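PDB 2C4E: sugar kinase MJ0406 from Methanococcus jannaschii, which phosphorylates nucleosides, inosine, guanosine and cytidine best of all, to their monophosphates, with ATP as the preferred phosphate donor and magnesium or manganese as cofactor. Local coordinates for residues N181-N186 with D202-R207; V213-K218 with K228-C233; I222-K227 with Y261-C266; G267-A272 with D291-R296. All coordinates share one frame; numbering follows the deposited sequence.

Interaction 1 of 4, residues N181-N186 with D202-R207; sequences NFLFMN and DDYLER
The ring of Tyr204, on the short helix 201-205, packs obliquely against Leu183 and Met185 of strand 182-186, a parallel strand in the central sheet of the ribokinase fold. Leu183 brings its CD2 methyl to within 3.7 Å of Tyr204 CD2, while Met185 CE reaches Tyr204 CE2 at 3.9 Å, so both methyls gather near the CD2-CE2 bond of the ring. The methionine gets there through a bend at its thioether (chi3 -84°), which turns CE toward the ring. Leu183 and Met185 are two apart on the strand and therefore present the same sheet face to the helix. Around this first shell, Ile177 of helix 170-178 touches both Leu183 and Tyr204, and Phe190 and Ala193 of helix 187-197 touch Met185 and Tyr204. The phenol oxygen of the buried Tyr204 is hydrogen-bonded to Ser194. With an alanine for Tyr204, the methyls of Leu183 and Met185 would probably lose the ring they rest on, and Ser194 its bond to the phenol oxygen. Asn186, which follows Met185 on the strand, belongs to the ATP site. At the end of segment 202-207, Arg207 folds back on the preceding turn, its NH1 donating to Asp203 O at 2.8 Å.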
# COMPACT_ATOMS: atom_id res chain seq x y z
N ASN A 181 22.66 -6.23 -27.35
CA ASN A 181 22.92 -7.51 -28.02
C ASN A 181 21.70 -8.44 -28.00
O ASN A 181 21.32 -8.95 -29.04
CB ASN A 181 24.13 -8.22 -27.43
CG ASN A 181 25.40 -7.44 -27.64
OD1 ASN A 181 26.04 -7.48 -28.74
ND2 ASN A 181 25.77 -6.69 -26.63
N PHE A 182 21.08 -8.64 -26.83
CA PHE A 182 19.87 -9.45 -26.71
C PHE A 182 18.75 -8.53 -26.29
O PHE A 182 18.82 -7.92 -25.23
CB PHE A 182 19.96 -10.52 -25.61
CG PHE A 182 21.18 -11.41 -25.67
CD1 PHE A 182 22.30 -11.09 -24.91
CD2 PHE A 182 21.18 -12.56 -26.41
CE1 PHE A 182 23.42 -11.91 -24.93
CE2 PHE A 182 22.31 -13.41 -26.42
CZ PHE A 182 23.41 -13.07 -25.69
N LEU A 183 17.73 -8.42 -27.13
CA LEU A 183 16.57 -7.60 -26.87
C LEU A 183 15.37 -8.50 -26.63
O LEU A 183 14.98 -9.29 -27.50
CB LEU A 183 16.31 -6.67 -28.05
CG LEU A 183 15.08 -5.77 -28.00
CD1 LEU A 183 15.23 -4.81 -26.81
CD2 LEU A 183 14.98 -5.04 -29.31
N PHE A 184 14.82 -8.41 -25.43
CA PHE A 184 13.63 -9.15 -25.04
C PHE A 184 12.43 -8.21 -24.99
O PHE A 184 12.52 -7.12 -24.42
CB PHE A 184 13.81 -9.75 -23.65
CG PHE A 184 14.87 -10.81 -23.52
CD1 PHE A 184 16.19 -10.47 -23.20
CD2 PHE A 184 14.55 -12.15 -23.64
CE1 PHE A 184 17.17 -11.45 -23.04
CE2 PHE A 184 15.52 -13.12 -23.49
CZ PHE A 184 16.82 -12.78 -23.19
N MET A 185 11.31 -8.63 -25.55
CA MET A 185 10.06 -7.91 -25.38
C MET A 185 8.91 -8.90 -25.42
O MET A 185 8.93 -9.86 -26.16
CB MET A 185 9.86 -6.87 -26.49
CG MET A 185 10.67 -5.59 -26.31
SD MET A 185 10.19 -4.35 -27.56
CE MET A 185 11.18 -4.87 -28.90
N ASN A 186 7.90 -8.64 -24.61
CA ASN A 186 6.64 -9.34 -24.76
C ASN A 186 5.96 -8.85 -26.04
O ASN A 186 6.27 -7.77 -26.53
CB ASN A 186 5.75 -9.10 -23.55
CG ASN A 186 6.26 -9.84 -22.34
OD1 ASN A 186 6.54 -11.03 -22.41
ND2 ASN A 186 6.40 -9.14 -21.22
N ASP A 202 13.67 -7.20 -39.46
CA ASP A 202 14.99 -7.04 -40.07
C ASP A 202 15.67 -5.75 -39.61
O ASP A 202 16.90 -5.70 -39.52
CB ASP A 202 14.91 -7.10 -41.60
CG ASP A 202 14.75 -8.52 -42.12
OD1 ASP A 202 14.71 -8.70 -43.35
OD2 ASP A 202 14.65 -9.53 -41.39
N ASP A 203 14.87 -4.71 -39.34
CA ASP A 203 15.42 -3.48 -38.76
C ASP A 203 16.01 -3.67 -37.37
O ASP A 203 17.04 -3.09 -37.07
CB ASP A 203 14.37 -2.37 -38.72
CG ASP A 203 13.83 -2.04 -40.09
OD1 ASP A 203 14.58 -1.47 -40.91
OD2 ASP A 203 12.67 -2.34 -40.45
N TYR A 204 15.34 -4.45 -36.52
CA TYR A 204 15.94 -4.80 -35.23
C TYR A 204 17.24 -5.54 -35.44
O TYR A 204 18.22 -5.30 -34.73
CB TYR A 204 15.03 -5.69 -34.41
CG TYR A 204 13.83 -4.98 -33.88
CD1 TYR A 204 12.61 -5.07 -34.54
CD2 TYR A 204 13.89 -4.24 -32.71
CE1 TYR A 204 11.48 -4.43 -34.05
CE2 TYR A 204 12.77 -3.60 -32.21
CZ TYR A 204 11.57 -3.70 -32.89
OH TYR A 204 10.44 -3.07 -32.39
N LEU A 205 17.25 -6.46 -36.39
CA LEU A 205 18.40 -7.34 -36.55
C LEU A 205 19.61 -6.65 -37.18
O LEU A 205 20.70 -7.21 -37.17
CB LEU A 205 18.02 -8.59 -37.36
CG LEU A 205 17.02 -9.51 -36.66
CD1 LEU A 205 16.53 -10.57 -37.63
CD2 LEU A 205 17.64 -10.15 -35.44
N GLU A 206 19.42 -5.46 -37.74
CA GLU A 206 20.56 -4.64 -38.15
C GLU A 206 21.27 -4.06 -36.92
O GLU A 206 22.40 -3.62 -37.00
CB GLU A 206 20.13 -3.51 -39.09
CG GLU A 206 19.80 -3.99 -40.49
CD GLU A 206 19.28 -2.89 -41.40
OE1 GLU A 206 19.51 -1.70 -41.10
OE2 GLU A 206 18.64 -3.21 -42.42
N ARG A 207 20.59 -4.06 -35.78
CA ARG A 207 21.10 -3.43 -34.57
C ARG A 207 21.45 -4.41 -33.45
O ARG A 207 22.37 -4.14 -32.71
CB ARG A 207 20.10 -2.42 -34.07
CG ARG A 207 19.98 -1.26 -35.05
CD ARG A 207 18.70 -0.50 -34.96
NE ARG A 207 18.71 0.66 -35.85
CZ ARG A 207 18.31 0.65 -37.13
NH1 ARG A 207 17.86 -0.46 -37.72
NH2 ARG A 207 18.35 1.78 -37.83

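Interaction 2 of 4, residues V213-K218 with K228-C233; sequences VTKGSK and KIEIPC
The ATP-binding loop that follows strand 210-214 meets the chain just beyond strand 228-231, with Cys233 resting against the backbone of Gly216 and Ser217. Cys233 CB lies 3.3 Å from Ser217 O, and its sulfur is close to two carbonyls at once: Cys233 SG is 3.6 Å from Gly216 O and 3.7 Å from Ser217 O. The thiol takes this place because SG stands anti to the cysteine's own backbone N (chi1 -174°), which carries it out over the turn. The loop thus contributes peptide oxygens to the contact, and the side chain of Ser217 starts off away from Cys233. Residues 214-219 all bind ATP in this ribokinase-family enzyme, and the chain leaves the strand through a classic beta bulge, in which Lys215 and Gly216 both face Gly219. Gly216 has a positive phi of 57°, a backbone shape that glycine adopts readily. The turn is closed by a backbone bond from Lys218 N to Lys215 O. Farther back, the extended Lys215 side chain runs toward Glu230, but its NZ remains 4.5 Å from Glu230 OE1, beyond a salt bridge; any attraction is probably a loose one at the protein surface. Strand 220-223 lies between the two strands in the sheet, while Ile231 and Pro232 pack on Leu268 of helix 263-277. Thr214 OG1 is hydrogen-bonded to Asn186, another ATP-binding residue, and to Arg250, the probable transition-state stabiliser.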
# COMPACT_ATOMS: atom_id res chain seq x y z
N VAL A 213 11.00 -12.45 -28.67
CA VAL A 213 9.64 -12.02 -28.42
C VAL A 213 8.92 -13.12 -27.66
O VAL A 213 8.75 -14.24 -28.16
CB VAL A 213 8.89 -11.69 -29.73
CG1 VAL A 213 7.45 -11.28 -29.43
CG2 VAL A 213 9.62 -10.60 -30.51
N THR A 214 8.53 -12.81 -26.44
CA THR A 214 7.85 -13.76 -25.59
C THR A 214 6.35 -13.54 -25.67
O THR A 214 5.87 -12.40 -25.70
CB THR A 214 8.38 -13.61 -24.15
OG1 THR A 214 8.32 -12.23 -23.76
CG2 THR A 214 9.85 -13.92 -24.09
N LYS A 215 5.63 -14.65 -25.71
CA LYS A 215 4.18 -14.67 -25.88
C LYS A 215 3.51 -15.50 -24.77
O LYS A 215 2.40 -15.97 -24.94
CB LYS A 215 3.83 -15.23 -27.26
CG LYS A 215 4.65 -14.66 -28.42
CD LYS A 215 4.35 -15.39 -29.72
CE LYS A 215 5.16 -14.82 -30.88
NZ LYS A 215 5.13 -15.71 -32.07
N GLY A 216 4.20 -15.67 -23.65
CA GLY A 216 3.65 -16.39 -22.50
C GLY A 216 3.22 -17.83 -22.78
O GLY A 216 4.05 -18.71 -22.98
N SER A 217 1.91 -18.06 -22.77
CA SER A 217 1.36 -19.40 -22.94
C SER A 217 1.44 -19.91 -24.39
O SER A 217 1.28 -21.11 -24.63
CB SER A 217 -0.10 -19.44 -22.49
OG SER A 217 -0.91 -18.60 -23.30
N LYS A 218 1.69 -19.01 -25.34
CA LYS A 218 1.94 -19.38 -26.74
C LYS A 218 3.44 -19.50 -27.06
O LYS A 218 3.83 -19.57 -28.23
CB LYS A 218 1.31 -18.36 -27.69
CG LYS A 218 -0.20 -18.23 -27.54
CD LYS A 218 -0.79 -17.39 -28.66
CE LYS A 218 -2.30 -17.26 -28.51
NZ LYS A 218 -2.89 -16.44 -29.60
N LYS A 228 14.96 -17.95 -37.63
CA LYS A 228 13.83 -17.74 -36.73
C LYS A 228 13.57 -19.05 -35.99
O LYS A 228 13.29 -20.09 -36.61
CB LYS A 228 12.58 -17.31 -37.51
CG LYS A 228 11.26 -17.35 -36.73
CD LYS A 228 10.08 -16.97 -37.63
CE LYS A 228 8.76 -17.00 -36.87
NZ LYS A 228 7.59 -16.78 -37.78
N ILE A 229 13.64 -19.01 -34.66
CA ILE A 229 13.55 -20.19 -33.82
C ILE A 229 12.29 -20.13 -32.97
O ILE A 229 12.15 -19.25 -32.13
CB ILE A 229 14.76 -20.30 -32.87
CG1 ILE A 229 16.07 -20.16 -33.65
CG2 ILE A 229 14.70 -21.61 -32.08
CD1 ILE A 229 17.29 -20.01 -32.75
N GLU A 230 11.41 -21.10 -33.16
CA GLU A 230 10.18 -21.18 -32.40
C GLU A 230 10.37 -22.04 -31.15
O GLU A 230 10.79 -23.19 -31.25
CB GLU A 230 9.07 -21.74 -33.27
CG GLU A 230 8.81 -20.88 -34.49
CD GLU A 230 7.56 -20.04 -34.36
OE1 GLU A 230 7.47 -19.29 -33.37
OE2 GLU A 230 6.67 -20.14 -35.23
N ILE A 231 10.04 -21.47 -30.00
CA ILE A 231 10.20 -22.12 -28.71
C ILE A 231 8.81 -22.35 -28.15
O ILE A 231 8.06 -21.40 -27.99
CB ILE A 231 10.98 -21.21 -27.73
CG1 ILE A 231 12.29 -20.72 -28.35
CG2 ILE A 231 11.23 -21.94 -26.42
CD1 ILE A 231 13.30 -21.82 -28.65
N PRO A 232 8.44 -23.60 -27.85
CA PRO A 232 7.12 -23.84 -27.27
C PRO A 232 7.06 -23.40 -25.82
O PRO A 232 8.09 -23.20 -25.15
CB PRO A 232 6.94 -25.36 -27.39
CG PRO A 232 8.14 -25.88 -28.12
CD PRO A 232 9.19 -24.85 -28.02
N CYS A 233 5.84 -23.20 -25.35
CA CYS A 233 5.57 -23.05 -23.93
C CYS A 233 5.72 -24.42 -23.29
O CYS A 233 5.34 -25.43 -23.89
CB CYS A 233 4.15 -22.52 -23.74
SG CYS A 233 3.75 -22.12 -22.03

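Interaction 3 of 4, residues I222-K227 with Y261-C266; sequences IYTKDK and YDLEKC
Van der Waals packing carries most of this meeting, in which Ile222 and Thr224 face the first turn of helix 263-277. Ile222 sends its CD1 methyl to the helix backbone, 3.3 Å from Leu263 O and within 4.4 Å of Glu264 CA. Its CG1 branch is anti to its own carbonyl carbon (chi1 -56°) and the chain continues nearly extended to CD1, giving the side chain the length to reach the Leu263 carbonyl. The CG2 branch is less intimate, 4.5 Å from Leu263 CB. Two residues on, Thr224 lays CG2 obliquely against Leu263, its methyl 3.8 Å from Leu263 CD1, so the leucine is touched both at its root and at its end. This is the alpha/beta layering of the ribokinase fold: strand 220-223, antiparallel to both its neighbours, is covered by helix 263-277, while Phe253 and Tyr257 of helix 245-258 adjoin Ile222 and Leu263 respectively. Hydrogen bonds work within each segment and shape its backbone. Asp262 is the helix N-cap: its OD1 accepts from Lys265 N at 3.1 Å, a fairly straight bond (160°) that approaches from above the carboxylate plane and satisfies an amide of the first turn. In the other segment, Thr224 N donates to Lys227 O at 2.8 Å, closing the turn that leads into strand 228-231. Charge adds only a distant component, since Lys227 NZ lies 5.4 Å from Asp262 OD2 and any attraction would probably be weak.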
# COMPACT_ATOMS: atom_id res chain seq x y z
N ILE A 222 12.72 -16.61 -31.16
CA ILE A 222 14.02 -15.98 -31.24
C ILE A 222 14.34 -15.67 -32.69
O ILE A 222 14.33 -16.56 -33.54
CB ILE A 222 15.10 -16.92 -30.68
CG1 ILE A 222 14.74 -17.35 -29.25
CG2 ILE A 222 16.46 -16.25 -30.76
CD1 ILE A 222 15.48 -18.61 -28.79
N TYR A 223 14.64 -14.41 -32.98
CA TYR A 223 15.04 -14.01 -34.32
C TYR A 223 16.50 -13.63 -34.31
O TYR A 223 16.92 -12.83 -33.48
CB TYR A 223 14.26 -12.78 -34.79
CG TYR A 223 12.78 -12.98 -34.88
CD1 TYR A 223 11.93 -12.62 -33.84
CD2 TYR A 223 12.22 -13.53 -36.03
CE1 TYR A 223 10.56 -12.79 -33.95
CE2 TYR A 223 10.86 -13.70 -36.14
CZ TYR A 223 10.04 -13.34 -35.09
OH TYR A 223 8.67 -13.52 -35.23
N THR A 224 17.27 -14.21 -35.21
CA THR A 224 18.62 -13.73 -35.50
C THR A 224 18.71 -13.42 -37.00
O THR A 224 17.74 -13.61 -37.73
CB THR A 224 19.66 -14.79 -35.12
OG1 THR A 224 19.50 -15.95 -35.95
CG2 THR A 224 19.41 -15.31 -33.71
N LYS A 225 19.86 -12.94 -37.45
CA LYS A 225 20.05 -12.64 -38.87
C LYS A 225 19.86 -13.89 -39.71
O LYS A 225 19.27 -13.83 -40.79
CB LYS A 225 21.45 -12.05 -39.11
CG LYS A 225 21.60 -10.62 -38.62
CD LYS A 225 22.96 -10.04 -39.00
CE LYS A 225 23.19 -8.69 -38.37
NZ LYS A 225 24.63 -8.33 -38.32
N ASP A 226 20.32 -15.02 -39.19
CA ASP A 226 20.35 -16.28 -39.92
C ASP A 226 19.07 -17.11 -39.80
O ASP A 226 18.79 -17.94 -40.67
CB ASP A 226 21.52 -17.14 -39.42
CG ASP A 226 22.88 -16.59 -39.84
OD1 ASP A 226 23.33 -16.93 -40.96
OD2 ASP A 226 23.57 -15.83 -39.12
N LYS A 227 18.29 -16.89 -38.74
CA LYS A 227 17.30 -17.88 -38.29
C LYS A 227 16.11 -17.29 -37.53
O LYS A 227 16.24 -16.28 -36.85
CB LYS A 227 18.01 -18.88 -37.35
CG LYS A 227 17.86 -20.34 -37.70
CD LYS A 227 18.35 -21.23 -36.54
CE LYS A 227 19.83 -21.56 -36.66
NZ LYS A 227 20.36 -22.19 -35.42
N TYR A 261 25.32 -22.77 -24.28
CA TYR A 261 24.39 -23.48 -25.15
C TYR A 261 23.96 -22.59 -26.32
O TYR A 261 24.09 -21.37 -26.26
CB TYR A 261 23.16 -23.91 -24.35
CG TYR A 261 23.49 -24.86 -23.23
CD1 TYR A 261 23.51 -24.43 -21.90
CD2 TYR A 261 23.78 -26.19 -23.49
CE1 TYR A 261 23.84 -25.29 -20.87
CE2 TYR A 261 24.10 -27.07 -22.46
CZ TYR A 261 24.12 -26.61 -21.15
OH TYR A 261 24.40 -27.46 -20.11
N ASP A 262 23.45 -23.21 -27.36
CA ASP A 262 22.96 -22.48 -28.53
C ASP A 262 21.65 -21.77 -28.19
O ASP A 262 21.03 -22.02 -27.15
CB ASP A 262 22.91 -23.37 -29.80
CG ASP A 262 21.75 -24.35 -29.82
OD1 ASP A 262 21.11 -24.62 -28.79
OD2 ASP A 262 21.42 -24.94 -30.88
N LEU A 263 21.26 -20.81 -29.03
CA LEU A 263 20.14 -19.95 -28.66
C LEU A 263 18.84 -20.72 -28.54
O LEU A 263 18.01 -20.40 -27.69
CB LEU A 263 19.99 -18.79 -29.64
CG LEU A 263 21.17 -17.80 -29.58
CD1 LEU A 263 21.01 -16.71 -30.62
CD2 LEU A 263 21.37 -17.15 -28.23
N GLU A 264 18.64 -21.76 -29.35
CA GLU A 264 17.43 -22.55 -29.21
C GLU A 264 17.36 -23.16 -27.82
O GLU A 264 16.33 -23.09 -27.17
CB GLU A 264 17.34 -23.66 -30.25
CG GLU A 264 16.09 -24.51 -30.10
CD GLU A 264 15.81 -25.40 -31.29
OE1 GLU A 264 16.71 -25.57 -32.14
OE2 GLU A 264 14.69 -25.93 -31.38
N LYS A 265 18.44 -23.78 -27.37
CA LYS A 265 18.44 -24.35 -26.01
C LYS A 265 18.27 -23.27 -24.96
O LYS A 265 17.61 -23.50 -23.94
CB LYS A 265 19.69 -25.18 -25.75
CG LYS A 265 19.68 -25.87 -24.38
CD LYS A 265 20.47 -27.20 -24.39
CE LYS A 265 20.72 -27.72 -22.99
NZ LYS A 265 21.37 -29.05 -23.04
N CYS A 266 18.83 -22.08 -25.19
CA CYS A 266 18.61 -20.98 -24.27
C CYS A 266 17.13 -20.68 -24.15
O CYS A 266 16.62 -20.49 -23.05
CB CYS A 266 19.36 -19.73 -24.71
SG CYS A 266 21.15 -19.89 -24.58

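Interaction 4 of 4, residues G267-A272 with D291-R296; sequences GLIGAA and DKVVER
Val293 is the bump in this crossing of two helices on the ribokinase fold, and the hollow is formed by Ile269 and Ala272. Helices 263-277 and 290-299 pass each other almost at right angles, their local axes 9.2 Å apart at an angle of 101°, so the contact is confined to a small patch. One methyl does most of the work. Val293 CG1 sits 3.6 Å from Ala272 CB and 3.7 Å from Ile269 CD1, with Ile269 CG2 slightly farther off; the valine places CG1 there by holding it anti to its backbone N (chi1 164°). The small Ala272 leaves room for the approach, and the closest pair of CA atoms, Ala272 and Val293, are only 5.8 Å apart. Ile269, one turn earlier, forms the other wall: its side chain bends at chi2 (-75°) so that CD1 swings toward the second helix, where it also brushes Val294 CG2 at 4.3 Å. Leu55 and Pro288 also pack on the Val293 side chain, while Leu268 and Ala271 turn to Ile231 of strand 228-231. Helix 263-277 therefore touches edge strand 228-231 as well as helix 290-299. At the border of the patch, Arg296 finds its partners beyond the hollow: it makes a cation-pi contact with Phe276, and its NH1 forms a salt bridge with Glu279 OE2 and a hydrogen bond with Ser275 OG.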
# COMPACT_ATOMS: atom_id res chain seq x y z
N GLY A 267 16.42 -20.67 -25.28
CA GLY A 267 14.99 -20.43 -25.29
C GLY A 267 14.23 -21.50 -24.52
O GLY A 267 13.32 -21.18 -23.76
N LEU A 268 14.61 -22.76 -24.73
CA LEU A 268 13.96 -23.89 -24.08
C LEU A 268 14.17 -23.88 -22.58
O LEU A 268 13.26 -24.13 -21.82
CB LEU A 268 14.45 -25.21 -24.67
CG LEU A 268 14.06 -25.50 -26.13
CD1 LEU A 268 14.94 -26.64 -26.69
CD2 LEU A 268 12.60 -25.85 -26.25
N ILE A 269 15.38 -23.53 -22.15
CA ILE A 269 15.66 -23.38 -20.73
C ILE A 269 14.85 -22.22 -20.15
O ILE A 269 14.32 -22.35 -19.05
CB ILE A 269 17.17 -23.20 -20.48
CG1 ILE A 269 17.92 -24.49 -20.83
CG2 ILE A 269 17.44 -22.73 -19.06
CD1 ILE A 269 17.78 -25.63 -19.82
N GLY A 270 14.77 -21.10 -20.86
CA GLY A 270 13.94 -19.99 -20.41
C GLY A 270 12.50 -20.43 -20.19
O GLY A 270 11.90 -20.16 -19.14
N ALA A 271 11.96 -21.13 -21.18
CA ALA A 271 10.59 -21.65 -21.13
C ALA A 271 10.41 -22.60 -19.95
O ALA A 271 9.43 -22.49 -19.21
CB ALA A 271 10.25 -22.35 -22.41
N ALA A 272 11.35 -23.52 -19.77
CA ALA A 272 11.25 -24.49 -18.68
C ALA A 272 11.34 -23.79 -17.33
O ALA A 272 10.61 -24.12 -16.39
CB ALA A 272 12.32 -25.53 -18.82
N ASP A 291 19.45 -28.54 -12.69
CA ASP A 291 19.11 -29.94 -12.96
C ASP A 291 17.60 -30.14 -13.02
O ASP A 291 17.13 -30.93 -13.82
CB ASP A 291 19.76 -30.88 -11.95
CG ASP A 291 21.26 -31.00 -12.14
OD1 ASP A 291 21.82 -30.52 -13.17
OD2 ASP A 291 21.98 -31.57 -11.29
N LYS A 292 16.84 -29.41 -12.20
CA LYS A 292 15.39 -29.53 -12.22
C LYS A 292 14.79 -29.00 -13.52
O LYS A 292 13.81 -29.55 -14.03
CB LYS A 292 14.74 -28.82 -11.02
CG LYS A 292 14.96 -29.53 -9.69
CD LYS A 292 13.98 -30.68 -9.47
CE LYS A 292 14.34 -31.49 -8.23
NZ LYS A 292 13.59 -32.78 -8.16
N VAL A 293 15.38 -27.93 -14.06
CA VAL A 293 14.93 -27.37 -15.32
C VAL A 293 15.24 -28.32 -16.47
O VAL A 293 14.40 -28.55 -17.34
CB VAL A 293 15.56 -25.99 -15.57
CG1 VAL A 293 15.41 -25.57 -17.01
CG2 VAL A 293 14.94 -24.96 -14.64
N VAL A 294 16.45 -28.87 -16.46
CA VAL A 294 16.83 -29.82 -17.51
C VAL A 294 15.89 -31.03 -17.48
O VAL A 294 15.44 -31.50 -18.52
CB VAL A 294 18.32 -30.24 -17.39
CG1 VAL A 294 18.66 -31.35 -18.37
CG2 VAL A 294 19.22 -29.02 -17.63
N GLU A 295 15.56 -31.50 -16.28
CA GLU A 295 14.68 -32.65 -16.10
C GLU A 295 13.29 -32.40 -16.67
O GLU A 295 12.67 -33.30 -17.26
CB GLU A 295 14.57 -33.01 -14.62
CG GLU A 295 13.88 -34.33 -14.31
CD GLU A 295 13.74 -34.57 -12.81
OE1 GLU A 295 13.68 -33.58 -12.05
OE2 GLU A 295 13.71 -35.75 -12.40
N ARG A 296 12.78 -31.18 -16.51
CA ARG A 296 11.44 -30.87 -16.97
C ARG A 296 11.35 -30.81 -18.49
O ARG A 296 10.38 -31.28 -19.06
CB ARG A 296 10.93 -29.57 -16.36
CG ARG A 296 9.48 -29.33 -16.66
CD ARG A 296 8.86 -28.26 -15.84
NE ARG A 296 8.39 -28.76 -14.55
CZ ARG A 296 7.68 -28.02 -13.70
NH1 ARG A 296 7.37 -26.77 -14.01
NH2 ARG A 296 7.27 -28.53 -12.54

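The four contacts gather around one end of the ribokinase-fold sheet, interaction 1 on one face and interaction 3 on the other. Interactions 1, 2 and 3 all reach the eight-stranded sheet, where strands 182-186, 210-214, 220-223 and 228-231 stand side by side, the last at its edge. Along the chain, interaction 1 closes before the others open; interactions 2 and 3 interleave, and interaction 4 follows. Centres of interactions 1 and 3, and of 2 and 3, lie about 12 Å apart, whereas those of 1 and 4 are about 24 Å apart. Interactions 1 and 2 thus meet at the ATP site, while 3 and 4 join helix 263-277 to the sheet and to helix 290-299.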